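PDB 4ZWV: putative aminotransferase from Actinomadura melliaura, which probably transfers an amino group with the aid of pyridoxal 5'-phosphate, as a putative sugar aminotransferase in the biosynthesis of the aminopentose of the indolocarbazole AT2433. Local coordinates for residues F293-V298 with M347-V352; R264-F269 with Q359-V364; P49-V54 with L199-G204; R214-I219 with K238-D243; V10-T15 with L250-T255. All blocks are in the same frame, centred on the assembly; numbering follows the deposited sequence. Where two conformers were deposited one is given.

Contact 1 of 5, residues F293-V298 with M347-V352; sequences FYVYDV and MVSLPV
D297 and S349 both hold the first atom beyond CB anti to the carbonyl carbon (CG at chi1 -77°, OG at chi1 -60°), and from these like positions acid and hydroxyl meet across an antiparallel beta pair. The strands, 296-300 and 347-350, belong to a small three-stranded antiparallel sheet in the later part of this fold-type I aminotransferase chain. S349 OG donates to D297 OD1 over 2.7 Å, arriving on the syn side and 23° out of the carboxylate plane. This non-hydrogen-bonded pair is flanked by two hydrogen-bonded ones. In the first, L350 N reaches Y296 O at 2.7 Å and Y296 N returns to L350 O at 3.0 Å; V298 and V348 exchange the same two bonds. On the other face L350 CD1 approaches V298 CG2 to 4.1 Å. The Y296 ring leads away toward helix 243-273, its hydroxyl bonded to D271. Y294 turns from the pair altogether and stacks on H164, a pyridoxal phosphate-binding residue. Beyond the strand, V352 CB rests 3.7 Å from Y296 CB, while a water accepts from V352 N at 2.9 Å and lies 2.9 Å from Y294 O.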
# COMPACT_ATOMS: atom_id res chain seq x y z
N PHE A 293 -9.71 24.42 -1.95
CA PHE A 293 -10.92 24.21 -2.77
C PHE A 293 -10.84 23.02 -3.72
O PHE A 293 -10.97 23.14 -4.94
CB PHE A 293 -11.25 25.48 -3.55
CG PHE A 293 -11.64 26.61 -2.66
CD1 PHE A 293 -12.92 26.67 -2.13
CD2 PHE A 293 -10.73 27.59 -2.30
CE1 PHE A 293 -13.30 27.71 -1.29
CE2 PHE A 293 -11.11 28.63 -1.46
CZ PHE A 293 -12.40 28.68 -0.96
N TYR A 294 -10.62 21.85 -3.14
CA TYR A 294 -10.69 20.60 -3.88
C TYR A 294 -12.03 20.53 -4.62
O TYR A 294 -12.08 20.16 -5.80
CB TYR A 294 -10.52 19.44 -2.91
CG TYR A 294 -10.56 18.06 -3.49
CD1 TYR A 294 -9.65 17.67 -4.47
CD2 TYR A 294 -11.47 17.12 -3.02
CE1 TYR A 294 -9.67 16.38 -4.98
CE2 TYR A 294 -11.49 15.83 -3.52
CZ TYR A 294 -10.59 15.48 -4.50
OH TYR A 294 -10.62 14.19 -5.00
N VAL A 295 -13.10 20.89 -3.91
CA VAL A 295 -14.43 21.09 -4.50
C VAL A 295 -15.01 22.34 -3.83
O VAL A 295 -14.43 22.84 -2.87
CB VAL A 295 -15.37 19.87 -4.28
CG1 VAL A 295 -14.86 18.64 -5.03
CG2 VAL A 295 -15.55 19.58 -2.80
N TYR A 296 -16.16 22.81 -4.31
CA TYR A 296 -16.82 23.98 -3.73
C TYR A 296 -18.16 23.56 -3.14
O TYR A 296 -19.07 23.16 -3.87
CB TYR A 296 -16.99 25.07 -4.79
CG TYR A 296 -17.54 26.37 -4.25
CD1 TYR A 296 -16.69 27.37 -3.79
CD2 TYR A 296 -18.92 26.59 -4.18
CE1 TYR A 296 -17.20 28.57 -3.27
CE2 TYR A 296 -19.43 27.78 -3.67
CZ TYR A 296 -18.56 28.76 -3.22
OH TYR A 296 -19.06 29.94 -2.71
N ASP A 297 -18.28 23.62 -1.82
CA ASP A 297 -19.49 23.16 -1.14
C ASP A 297 -20.54 24.25 -0.98
O ASP A 297 -20.22 25.41 -0.68
CB ASP A 297 -19.16 22.60 0.24
CG ASP A 297 -18.57 21.20 0.18
OD1 ASP A 297 -18.50 20.64 -0.93
OD2 ASP A 297 -18.20 20.67 1.24
N VAL A 298 -21.81 23.87 -1.15
CA VAL A 298 -22.94 24.71 -0.77
C VAL A 298 -23.98 23.84 -0.07
O VAL A 298 -23.84 22.61 -0.03
CB VAL A 298 -23.59 25.42 -1.98
CG1 VAL A 298 -22.59 26.36 -2.65
CG2 VAL A 298 -24.12 24.41 -2.99
N MSE A 347 -26.11 19.26 1.80
CA MSE A 347 -24.82 19.58 1.22
C MSE A 347 -24.66 19.04 -0.19
O MSE A 347 -25.13 17.95 -0.53
CB MSE A 347 -23.68 19.05 2.11
CG MSE A 347 -23.70 17.57 2.28
SE MSE A 347 -22.20 17.00 3.41
CE MSE A 347 -22.66 17.86 5.06
N VAL A 348 -23.99 19.83 -1.03
CA VAL A 348 -23.64 19.40 -2.38
C VAL A 348 -22.33 20.07 -2.82
O VAL A 348 -22.12 21.26 -2.58
CB VAL A 348 -24.77 19.70 -3.39
CG1 VAL A 348 -25.25 21.13 -3.26
CG2 VAL A 348 -24.33 19.37 -4.83
N SER A 349 -21.43 19.28 -3.41
CA SER A 349 -20.13 19.76 -3.87
C SER A 349 -20.22 20.12 -5.35
O SER A 349 -20.75 19.35 -6.15
CB SER A 349 -19.05 18.69 -3.66
OG SER A 349 -18.90 18.34 -2.29
N LEU A 350 -19.67 21.28 -5.70
CA LEU A 350 -19.69 21.77 -7.08
C LEU A 350 -18.30 21.78 -7.70
O LEU A 350 -17.30 21.96 -6.99
CB LEU A 350 -20.28 23.18 -7.13
CG LEU A 350 -21.70 23.34 -6.59
CD1 LEU A 350 -22.11 24.80 -6.58
CD2 LEU A 350 -22.66 22.52 -7.43
N PRO A 351 -18.21 21.59 -9.02
CA PRO A 351 -16.90 21.67 -9.68
C PRO A 351 -16.29 23.05 -9.53
O PRO A 351 -16.98 24.04 -9.75
CB PRO A 351 -17.23 21.38 -11.15
CG PRO A 351 -18.54 20.66 -11.13
CD PRO A 351 -19.29 21.26 -9.97
N VAL A 352 -15.01 23.11 -9.19
CA VAL A 352 -14.38 24.41 -8.98
C VAL A 352 -12.93 24.43 -9.49
O VAL A 352 -12.24 25.44 -9.43
CB VAL A 352 -14.44 24.79 -7.48
CG1 VAL A 352 -13.41 24.01 -6.68
CG2 VAL A 352 -14.26 26.30 -7.28
O HOH W 1 -13.77 20.65 -8.16

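Contact 2 of 5, residues R264-F269 with Q359-V364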
# COMPACT_ATOMS: atom_id res chain seq x y z
N ARG A 264 -8.78 28.62 -6.61
CA ARG A 264 -9.11 29.72 -5.72
C ARG A 264 -9.86 30.84 -6.42
O ARG A 264 -10.80 31.40 -5.87
CB ARG A 264 -7.83 30.24 -5.06
CG ARG A 264 -7.29 29.25 -4.02
CD ARG A 264 -5.85 29.52 -3.63
NE ARG A 264 -5.45 28.59 -2.57
CZ ARG A 264 -4.19 28.32 -2.22
NH1 ARG A 264 -3.19 28.91 -2.86
NH2 ARG A 264 -3.95 27.46 -1.25
N GLU A 265 -9.47 31.14 -7.66
CA GLU A 265 -10.16 32.16 -8.45
C GLU A 265 -11.61 31.75 -8.73
O GLU A 265 -12.52 32.57 -8.64
CB GLU A 265 -9.40 32.40 -9.75
CG GLU A 265 -10.09 33.35 -10.72
CD GLU A 265 -9.40 33.41 -12.07
OE1 GLU A 265 -8.18 33.67 -12.12
OE2 GLU A 265 -10.08 33.20 -13.10
N ASN A 266 -11.81 30.47 -9.06
CA ASN A 266 -13.16 29.98 -9.33
C ASN A 266 -14.04 30.02 -8.08
O ASN A 266 -15.22 30.37 -8.15
CB ASN A 266 -13.11 28.57 -9.90
CG ASN A 266 -12.51 28.53 -11.28
OD1 ASN A 266 -12.52 29.52 -12.01
ND2 ASN A 266 -11.96 27.38 -11.66
N ALA A 267 -13.46 29.65 -6.94
CA ALA A 267 -14.16 29.72 -5.66
C ALA A 267 -14.57 31.16 -5.34
O ALA A 267 -15.69 31.41 -4.87
CB ALA A 267 -13.29 29.16 -4.54
N ALA A 268 -13.67 32.09 -5.59
CA ALA A 268 -13.97 33.50 -5.35
C ALA A 268 -15.11 33.96 -6.25
O ALA A 268 -15.97 34.74 -5.84
CB ALA A 268 -12.73 34.36 -5.58
N PHE A 269 -15.11 33.46 -7.49
CA PHE A 269 -16.17 33.77 -8.44
C PHE A 269 -17.52 33.28 -7.92
O PHE A 269 -18.51 34.02 -7.93
CB PHE A 269 -15.85 33.15 -9.81
CG PHE A 269 -16.90 33.39 -10.85
CD1 PHE A 269 -16.93 34.58 -11.56
CD2 PHE A 269 -17.84 32.42 -11.15
CE1 PHE A 269 -17.89 34.80 -12.53
CE2 PHE A 269 -18.80 32.63 -12.12
CZ PHE A 269 -18.82 33.82 -12.81
N GLN A 359 -16.48 30.05 -19.46
CA GLN A 359 -17.81 29.67 -19.93
C GLN A 359 -18.43 28.58 -19.05
O GLN A 359 -19.63 28.62 -18.76
CB GLN A 359 -17.75 29.21 -21.39
CG GLN A 359 -19.10 28.91 -22.01
CD GLN A 359 -19.01 28.69 -23.52
OE1 GLN A 359 -17.95 28.87 -24.12
NE2 GLN A 359 -20.13 28.32 -24.13
N ASP A 360 -17.62 27.61 -18.62
CA ASP A 360 -18.08 26.54 -17.73
C ASP A 360 -18.62 27.10 -16.41
O ASP A 360 -19.72 26.74 -15.98
CB ASP A 360 -16.95 25.55 -17.43
CG ASP A 360 -16.58 24.68 -18.61
OD1 ASP A 360 -17.41 24.49 -19.53
OD2 ASP A 360 -15.43 24.18 -18.61
N ARG A 361 -17.85 27.96 -15.74
CA ARG A 361 -18.28 28.43 -14.42
C ARG A 361 -19.46 29.39 -14.52
O ARG A 361 -20.28 29.45 -13.61
CB ARG A 361 -17.13 29.09 -13.65
CG ARG A 361 -16.58 30.36 -14.24
CD ARG A 361 -15.43 30.87 -13.39
NE ARG A 361 -15.07 32.24 -13.76
CZ ARG A 361 -13.97 32.86 -13.35
NH1 ARG A 361 -13.12 32.25 -12.54
NH2 ARG A 361 -13.73 34.11 -13.75
N GLU A 362 -19.54 30.13 -15.62
CA GLU A 362 -20.69 30.99 -15.87
C GLU A 362 -21.93 30.13 -16.08
O GLU A 362 -23.03 30.49 -15.65
CB GLU A 362 -20.43 31.88 -17.09
CG GLU A 362 -19.47 33.01 -16.82
CD GLU A 362 -18.97 33.69 -18.08
OE1 GLU A 362 -19.54 33.43 -19.16
OE2 GLU A 362 -18.00 34.47 -17.99
N HIS A 363 -21.74 28.97 -16.71
CA HIS A 363 -22.83 28.03 -16.92
C HIS A 363 -23.33 27.45 -15.59
O HIS A 363 -24.54 27.31 -15.39
CB HIS A 363 -22.38 26.91 -17.88
CG HIS A 363 -23.39 25.82 -18.07
ND1 HIS A 363 -24.65 26.06 -18.59
CD2 HIS A 363 -23.32 24.49 -17.83
CE1 HIS A 363 -25.31 24.92 -18.64
NE2 HIS A 363 -24.53 23.95 -18.19
N VAL A 364 -22.41 27.13 -14.69
CA VAL A 364 -22.77 26.63 -13.37
C VAL A 364 -23.60 27.67 -12.62
O VAL A 364 -24.68 27.36 -12.10
CB VAL A 364 -21.52 26.26 -12.55
CG1 VAL A 364 -21.88 25.94 -11.10
CG2 VAL A 364 -20.78 25.08 -13.19
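N266 and R361 stand opposite each other, CA to CA 7.4 Å, where the helical segments 264-269 and 359-364 run in roughly the same direction, 30° apart, with axes 11.1 Å from each other. Across so wide a gap the contact depends on long side chains, and one arginine does most of the work. R361 puts its CG in the crowded position between backbone N and carbonyl carbon (chi1 65°), and from there the chain extends straight to NE. Its guanidinium lies flat on the F269 ring, planes only 9° apart, an off-centre cation-pi stack. R361 NE sits over the centre of that ring, 3.6 Å from F269 CG, and CD of the same arginine adds a CH-pi contact over the same ring. Two acceptors grip R361 NH1: N266 OD1 at 2.8 Å, which meets it in the plane of the amide carbonyl, and E265 OE2 at 3.2 Å, a salt bridge made through the anti lone pair of the carboxylate. Stack and bonds together fix the turn of the guanidinium. E265 is shared, since OE1 pairs with R261 one turn earlier. At the far end of the ring, E362 CG lies 4.1 Å from F269 CZ. The contact is near the surface, fastening helix 358-369 onto the long helix 243-273, and N266 ND2 continues inward to V352 O, just beyond strand 347-350.

Contact 3 of 5, residues P49-V54 with L199-G204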
# COMPACT_ATOMS: atom_id res chain seq x y z
N PRO A 49 11.66 20.42 6.75
CA PRO A 49 12.65 19.50 6.18
C PRO A 49 12.35 18.04 6.47
O PRO A 49 12.94 17.15 5.85
CB PRO A 49 13.95 19.93 6.86
CG PRO A 49 13.53 20.52 8.14
CD PRO A 49 12.18 21.16 7.92
N ARG A 50 11.43 17.78 7.39
CA ARG A 50 11.14 16.42 7.82
C ARG A 50 9.96 15.84 7.05
O ARG A 50 8.85 15.75 7.58
CB ARG A 50 10.85 16.39 9.32
CG ARG A 50 12.02 16.88 10.17
CD ARG A 50 11.59 17.16 11.59
NE ARG A 50 10.63 18.26 11.63
CZ ARG A 50 10.99 19.54 11.68
NH1 ARG A 50 12.27 19.87 11.71
NH2 ARG A 50 10.06 20.49 11.69
N VAL A 51 10.19 15.49 5.78
CA VAL A 51 9.11 14.96 4.97
C VAL A 51 9.47 13.57 4.47
O VAL A 51 10.62 13.29 4.13
CB VAL A 51 8.77 15.89 3.77
CG1 VAL A 51 8.41 17.29 4.27
CG2 VAL A 51 9.91 15.96 2.75
N VAL A 52 8.47 12.71 4.45
CA VAL A 52 8.66 11.30 4.14
C VAL A 52 7.67 10.91 3.06
O VAL A 52 6.47 10.86 3.31
CB VAL A 52 8.47 10.45 5.40
CG1 VAL A 52 8.58 8.98 5.10
CG2 VAL A 52 9.48 10.89 6.48
N SER A 53 8.15 10.64 1.84
CA SER A 53 7.24 10.18 0.80
C SER A 53 6.74 8.77 1.10
O SER A 53 7.46 7.93 1.65
CB SER A 53 7.91 10.23 -0.58
OG SER A 53 9.06 9.40 -0.64
N VAL A 54 5.48 8.54 0.74
CA VAL A 54 4.83 7.27 0.99
C VAL A 54 3.98 6.86 -0.22
O VAL A 54 3.79 7.63 -1.15
CB VAL A 54 3.94 7.34 2.26
CG1 VAL A 54 4.81 7.44 3.51
CG2 VAL A 54 2.96 8.50 2.19
N LEU A 199 2.60 12.09 1.27
CA LEU A 199 3.71 12.66 2.01
C LEU A 199 3.32 12.74 3.47
O LEU A 199 2.29 13.32 3.81
CB LEU A 199 4.06 14.06 1.48
CG LEU A 199 5.37 14.62 2.02
CD1 LEU A 199 6.57 13.93 1.36
CD2 LEU A 199 5.42 16.14 1.78
N LEU A 200 4.14 12.14 4.33
CA LEU A 200 3.99 12.30 5.77
C LEU A 200 5.00 13.32 6.25
O LEU A 200 6.20 13.16 6.00
CB LEU A 200 4.21 10.96 6.47
CG LEU A 200 4.30 11.00 7.99
CD1 LEU A 200 2.97 11.48 8.59
CD2 LEU A 200 4.64 9.60 8.49
N THR A 201 4.53 14.38 6.89
CA THR A 201 5.47 15.36 7.45
C THR A 201 5.47 15.21 8.96
O THR A 201 4.44 14.89 9.56
CB THR A 201 5.13 16.81 7.05
OG1 THR A 201 3.96 17.26 7.76
CG2 THR A 201 4.90 16.94 5.55
N LEU A 202 6.64 15.41 9.56
CA LEU A 202 6.83 15.22 10.99
C LEU A 202 7.25 16.51 11.66
O LEU A 202 7.98 17.31 11.08
CB LEU A 202 7.89 14.14 11.28
CG LEU A 202 7.65 12.71 10.80
CD1 LEU A 202 6.26 12.22 11.14
CD2 LEU A 202 7.93 12.57 9.30
N PRO A 203 6.82 16.69 12.92
CA PRO A 203 7.18 17.89 13.68
C PRO A 203 8.51 17.79 14.42
O PRO A 203 8.97 18.79 14.99
CB PRO A 203 6.02 18.02 14.66
CG PRO A 203 5.57 16.62 14.88
CD PRO A 203 5.73 15.93 13.56
N GLY A 204 9.12 16.61 14.44
CA GLY A 204 10.38 16.43 15.14
C GLY A 204 11.26 15.35 14.54
O GLY A 204 10.79 14.49 13.78
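R50 and L202 meet where strand 51-54, outermost within this chain, pairs antiparallel with strand 198-201 in the seven-stranded mixed sheet of the fold-type I aminotransferase. R50 bends at chi3 (-65°), bringing its NE 2.9 Å from L202 O, to which it donates. That oxygen lies in the guanidinium plane, whereas NE stands above the carbonyl plane of L202, 42° out of it; N48 ND2 bonds to the same oxygen. L202 N answers by donating to R50 O at 3.0 Å. L199 carries CG anti to its backbone N (chi1 -169°), and both its methyls settle against V51: L199 CD1 is 3.8 Å and CD2 3.9 Å from V51 CB. T201 CG2 joins on this face, 3.8 Å from V51 CG1, and helix 33-46 covers it through L42 and L46. S53 points to the same face and bonds through OG to E39. The opposite face carries V52 and L200. Here V52 CG2, anti to the carbonyl carbon, touches L202 CD2 at 3.6 Å, with H208 and L207 of helix 205-214 packed beyond. G204, the N-cap residue of that helix, meets the bent arginine, its carbonyl carbon C being 3.5 Å from R50 CD.

Contact 4 of 5, residues R214-I219 with K238-D243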
# COMPACT_ATOMS: atom_id res chain seq x y z
N ARG A 214 10.35 2.83 9.13
CA ARG A 214 9.16 1.99 9.13
C ARG A 214 8.37 2.04 7.83
O ARG A 214 7.57 1.15 7.58
CB ARG A 214 8.26 2.36 10.31
CG ARG A 214 8.94 2.16 11.67
CD ARG A 214 7.94 2.28 12.81
NE ARG A 214 7.15 1.06 12.91
CZ ARG A 214 6.29 0.79 13.88
NH1 ARG A 214 6.07 1.66 14.86
NH2 ARG A 214 5.62 -0.36 13.87
N ARG A 215 8.63 3.03 6.98
CA ARG A 215 7.92 3.06 5.70
C ARG A 215 8.39 1.95 4.76
O ARG A 215 7.73 1.67 3.77
CB ARG A 215 8.09 4.42 5.02
CG ARG A 215 9.46 4.62 4.45
CD ARG A 215 9.51 5.87 3.59
NE ARG A 215 10.90 6.16 3.29
CZ ARG A 215 11.32 7.26 2.69
NH1 ARG A 215 10.46 8.19 2.28
NH2 ARG A 215 12.62 7.41 2.48
N PHE A 216 9.54 1.34 5.05
CA PHE A 216 10.03 0.20 4.27
C PHE A 216 10.45 -0.91 5.24
O PHE A 216 11.65 -1.19 5.42
CB PHE A 216 11.19 0.60 3.34
CG PHE A 216 11.64 -0.52 2.43
CD1 PHE A 216 10.85 -0.90 1.36
CD2 PHE A 216 12.83 -1.19 2.67
CE1 PHE A 216 11.24 -1.94 0.53
CE2 PHE A 216 13.23 -2.24 1.84
CZ PHE A 216 12.43 -2.61 0.77
N TYR A 217 9.45 -1.50 5.88
CA TYR A 217 9.60 -2.70 6.70
C TYR A 217 10.49 -2.53 7.93
O TYR A 217 10.82 -3.52 8.58
CB TYR A 217 10.16 -3.85 5.87
CG TYR A 217 9.38 -4.18 4.62
CD1 TYR A 217 8.14 -4.80 4.70
CD2 TYR A 217 9.89 -3.86 3.37
CE1 TYR A 217 7.42 -5.12 3.54
CE2 TYR A 217 9.18 -4.17 2.21
CZ TYR A 217 7.95 -4.80 2.31
OH TYR A 217 7.27 -5.13 1.15
N GLY A 218 10.89 -1.30 8.25
CA GLY A 218 11.87 -1.12 9.31
C GLY A 218 13.30 -1.44 8.88
O GLY A 218 14.21 -1.55 9.73
N ILE A 219 13.50 -1.60 7.58
CA ILE A 219 14.81 -1.94 7.03
C ILE A 219 15.57 -0.69 6.61
O ILE A 219 15.08 0.10 5.79
CB ILE A 219 14.67 -2.90 5.82
CG1 ILE A 219 14.06 -4.24 6.28
CG2 ILE A 219 16.02 -3.13 5.14
CD1 ILE A 219 13.71 -5.20 5.14
N LYS A 238 5.09 -2.11 3.33
CA LYS A 238 5.61 -1.47 2.12
C LYS A 238 4.85 -0.17 1.94
O LYS A 238 3.94 -0.06 1.11
CB LYS A 238 5.46 -2.38 0.90
CG LYS A 238 6.19 -1.89 -0.32
CD LYS A 238 5.82 -2.75 -1.51
CE LYS A 238 6.37 -2.15 -2.77
NZ LYS A 238 7.86 -2.11 -2.75
N TRP A 239 5.21 0.82 2.74
CA TRP A 239 4.48 2.06 2.77
C TRP A 239 5.18 3.17 2.00
O TRP A 239 4.68 4.29 1.95
CB TRP A 239 4.29 2.52 4.21
CG TRP A 239 3.25 1.73 4.99
CD1 TRP A 239 2.04 1.29 4.54
CD2 TRP A 239 3.33 1.34 6.37
NE1 TRP A 239 1.36 0.64 5.56
CE2 TRP A 239 2.13 0.67 6.69
CE3 TRP A 239 4.31 1.49 7.36
CZ2 TRP A 239 1.89 0.14 7.96
CZ3 TRP A 239 4.06 0.97 8.63
CH2 TRP A 239 2.85 0.31 8.91
N HIS A 240 6.33 2.87 1.41
CA HIS A 240 7.12 3.89 0.73
C HIS A 240 6.63 4.20 -0.69
O HIS A 240 5.78 3.50 -1.25
CB HIS A 240 8.60 3.48 0.69
CG HIS A 240 8.89 2.32 -0.21
ND1 HIS A 240 10.16 2.04 -0.65
CD2 HIS A 240 8.09 1.37 -0.74
CE1 HIS A 240 10.13 0.97 -1.42
NE2 HIS A 240 8.88 0.55 -1.50
N MSE A 241 7.17 5.30 -1.23
CA MSE A 241 7.01 5.68 -2.63
C MSE A 241 8.25 5.24 -3.41
O MSE A 241 9.36 5.27 -2.87
CB MSE A 241 6.82 7.20 -2.76
CG MSE A 241 6.61 7.66 -4.20
SE MSE A 241 6.64 9.58 -4.40
CE MSE A 241 5.08 10.03 -3.31
N THR A 242 8.07 4.87 -4.68
CA THR A 242 9.20 4.52 -5.53
C THR A 242 9.42 5.56 -6.63
O THR A 242 8.62 6.50 -6.78
CB THR A 242 8.99 3.17 -6.18
OG1 THR A 242 7.80 3.23 -6.98
CG2 THR A 242 8.83 2.10 -5.11
N ASP A 243 10.50 5.40 -7.39
CA ASP A 243 10.91 6.45 -8.33
C ASP A 243 9.94 6.66 -9.49
O ASP A 243 9.85 7.77 -10.01
CB ASP A 243 12.32 6.14 -8.88
CG ASP A 243 13.43 6.70 -8.00
OD1 ASP A 243 13.17 7.00 -6.81
OD2 ASP A 243 14.57 6.82 -8.49
O HOH W 2 8.49 -4.51 -1.54
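The dimer-interface loop that follows helix 205-214 turns tightly here, and F216 and Y217 on that turn meet K238 and H240 as the chain returns. The turn is type I', from F216 to I219, with Y217 and G218 both at positive phi. W239 N donates to R215 O at 2.9 Å beside the single backbone bridge between F216 and K238, and CE3 of W239 comes within 3.3 Å of R214 O. F216 and H240 lie side by side and point the same way; F216 CD1 sits over one face of the imidazole, 3.4 Å from CE1 of H240, with the two planes inclined by 39°. K238 bends at chi4 (63°), which places NZ in the imidazole plane to donate to H240 NE2 at 3.1 Å. Q31 takes the other ring nitrogen, ND1, so the imidazole is held at both ends. Y217 OH rests 3.3 Å from K238 CB. A water sits 3.0 Å from Y217 OH and accepts from K238 NZ at 2.8 Å. Both polar ends have partners on the second subunit: K238 forms a salt bridge with D196 there and Y217 OH bonds to T58 there. F216 packs on the lysine-bound pyridoxal phosphate of that chain. One subunit thus supplies wall residues to the other's cofactor pocket, the shared active-site architecture typical of fold-type I aminotransferase dimers.

Contact 5 of 5, residues V10-T15 with L250-T255; sequences VAVSPT and LANLET
S13 and N252 make the one direct hydrogen bond of this contact: S13 N donates to N252 OD1 at 2.7 Å, nearly straight at 159° and in the plane of the amide carbonyl. S13 CB closes in on the same oxygen, 3.3 Å from N252 OD1. N252 reaches out from helix 243-273 with CG anti to its carbonyl carbon (chi1 -76°). One residue earlier on the helix, A251 turns its methyl toward the loop, where T15 OG1 lies 3.3 Å from A251 CB and S13 CB stands 3.6 Å from A251 O. In the next shell the two loop hydroxyls hold each other, S13 OG and T15 OG1 being 2.8 Å apart with either able to donate. T15 OG1 also meets a water at 2.7 Å, and this water donates to E254 OE2 at 2.7 Å, giving a second, solvent-mediated route to the helix. Farther out, helix 16-26 follows directly after T15 and leans on A251 with A16 and R19, W354 packs on A11, and G27 of the second subunit touches V10. N252 ND2 is bonded to T193 O, three residues past K190, the lysine that binds pyridoxal phosphate. With its oxygen accepting from the N-terminal loop and its nitrogen donating to the loop after K190, the amide has both ends committed, which fixes its flip and lets one buried side chain bridge two backbone segments.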
# COMPACT_ATOMS: atom_id res chain seq x y z
N VAL A 10 -8.03 14.58 -13.45
CA VAL A 10 -6.61 14.32 -13.27
C VAL A 10 -5.76 15.41 -13.93
O VAL A 10 -6.00 15.78 -15.08
CB VAL A 10 -6.22 12.95 -13.87
CG1 VAL A 10 -4.73 12.71 -13.70
CG2 VAL A 10 -7.01 11.84 -13.22
N ALA A 11 -4.79 15.94 -13.18
CA ALA A 11 -3.84 16.90 -13.74
C ALA A 11 -2.49 16.22 -13.96
O ALA A 11 -1.65 16.19 -13.05
CB ALA A 11 -3.70 18.11 -12.82
N VAL A 12 -2.26 15.68 -15.15
CA VAL A 12 -0.97 15.06 -15.44
C VAL A 12 -0.27 15.78 -16.59
O VAL A 12 -0.79 15.89 -17.70
CB VAL A 12 -1.12 13.55 -15.73
CG1 VAL A 12 -2.12 13.30 -16.85
CG2 VAL A 12 0.24 12.91 -16.02
N SER A 13 0.92 16.30 -16.29
CA SER A 13 1.69 17.11 -17.21
C SER A 13 2.10 16.33 -18.44
O SER A 13 2.40 15.14 -18.35
CB SER A 13 2.93 17.64 -16.50
OG SER A 13 3.77 18.32 -17.41
N PRO A 14 2.14 17.00 -19.59
CA PRO A 14 2.73 16.39 -20.78
C PRO A 14 4.23 16.17 -20.64
O PRO A 14 4.84 15.62 -21.55
CB PRO A 14 2.41 17.40 -21.89
CG PRO A 14 2.20 18.69 -21.18
CD PRO A 14 1.58 18.33 -19.87
N THR A 15 4.83 16.58 -19.52
CA THR A 15 6.23 16.27 -19.26
C THR A 15 6.41 15.00 -18.44
O THR A 15 7.53 14.54 -18.25
CB THR A 15 6.93 17.43 -18.51
OG1 THR A 15 6.40 17.54 -17.19
CG2 THR A 15 6.74 18.75 -19.24
N LEU A 250 7.27 14.92 -9.75
CA LEU A 250 8.22 15.97 -10.14
C LEU A 250 7.73 16.72 -11.38
O LEU A 250 7.80 17.96 -11.44
CB LEU A 250 9.60 15.38 -10.42
CG LEU A 250 10.39 15.06 -9.15
CD1 LEU A 250 11.51 14.04 -9.40
CD2 LEU A 250 10.94 16.34 -8.53
N ALA A 251 7.20 15.98 -12.34
CA ALA A 251 6.68 16.58 -13.56
C ALA A 251 5.48 17.48 -13.27
O ALA A 251 5.29 18.51 -13.92
CB ALA A 251 6.30 15.50 -14.57
N ASN A 252 4.67 17.09 -12.30
CA ASN A 252 3.45 17.81 -12.02
C ASN A 252 3.64 19.01 -11.10
O ASN A 252 2.75 19.85 -10.96
CB ASN A 252 2.40 16.85 -11.46
CG ASN A 252 1.81 15.98 -12.54
OD1 ASN A 252 1.74 16.38 -13.71
ND2 ASN A 252 1.39 14.78 -12.18
N LEU A 253 4.82 19.11 -10.49
CA LEU A 253 5.11 20.25 -9.62
C LEU A 253 5.15 21.55 -10.39
O LEU A 253 4.84 22.61 -9.83
CB LEU A 253 6.45 20.05 -8.90
CG LEU A 253 6.41 19.33 -7.56
CD1 LEU A 253 7.82 19.11 -7.05
CD2 LEU A 253 5.59 20.15 -6.56
N GLU A 254 5.52 21.48 -11.66
CA GLU A 254 5.71 22.69 -12.46
C GLU A 254 4.47 23.57 -12.53
O GLU A 254 4.57 24.80 -12.50
CB GLU A 254 6.13 22.32 -13.88
CG GLU A 254 7.64 22.25 -14.07
CD GLU A 254 8.29 21.32 -13.07
OE1 GLU A 254 9.18 21.79 -12.32
OE2 GLU A 254 7.92 20.13 -13.04
N THR A 255 3.29 22.97 -12.62
CA THR A 255 2.10 23.77 -12.84
C THR A 255 1.07 23.70 -11.72
O THR A 255 -0.02 24.27 -11.84
CB THR A 255 1.41 23.37 -14.15
OG1 THR A 255 1.10 21.98 -14.12
CG2 THR A 255 2.32 23.66 -15.34
O HOH W 3 7.52 19.53 -15.69

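From the N terminus, contact 5 opens first, in the loop before helix 16-26, and closes only at helix 243-273. Within that long span contact 3 closes the edge of the seven-stranded sheet, and then, in series with it, contact 4 shuts the short interface loop between 214-219 and 238-243. Contacts 3 and 4 touch, R215 NH1 reaching S53 O. Helix 243-273 carries the chain on to contact 2, which joins it to helix 358-369 and encloses contact 1, the pairing in the small three-stranded sheet. These two also touch, about 11 Å apart between centres. No pair crosses, and the helix shared by contacts 5 and 2 links both groups.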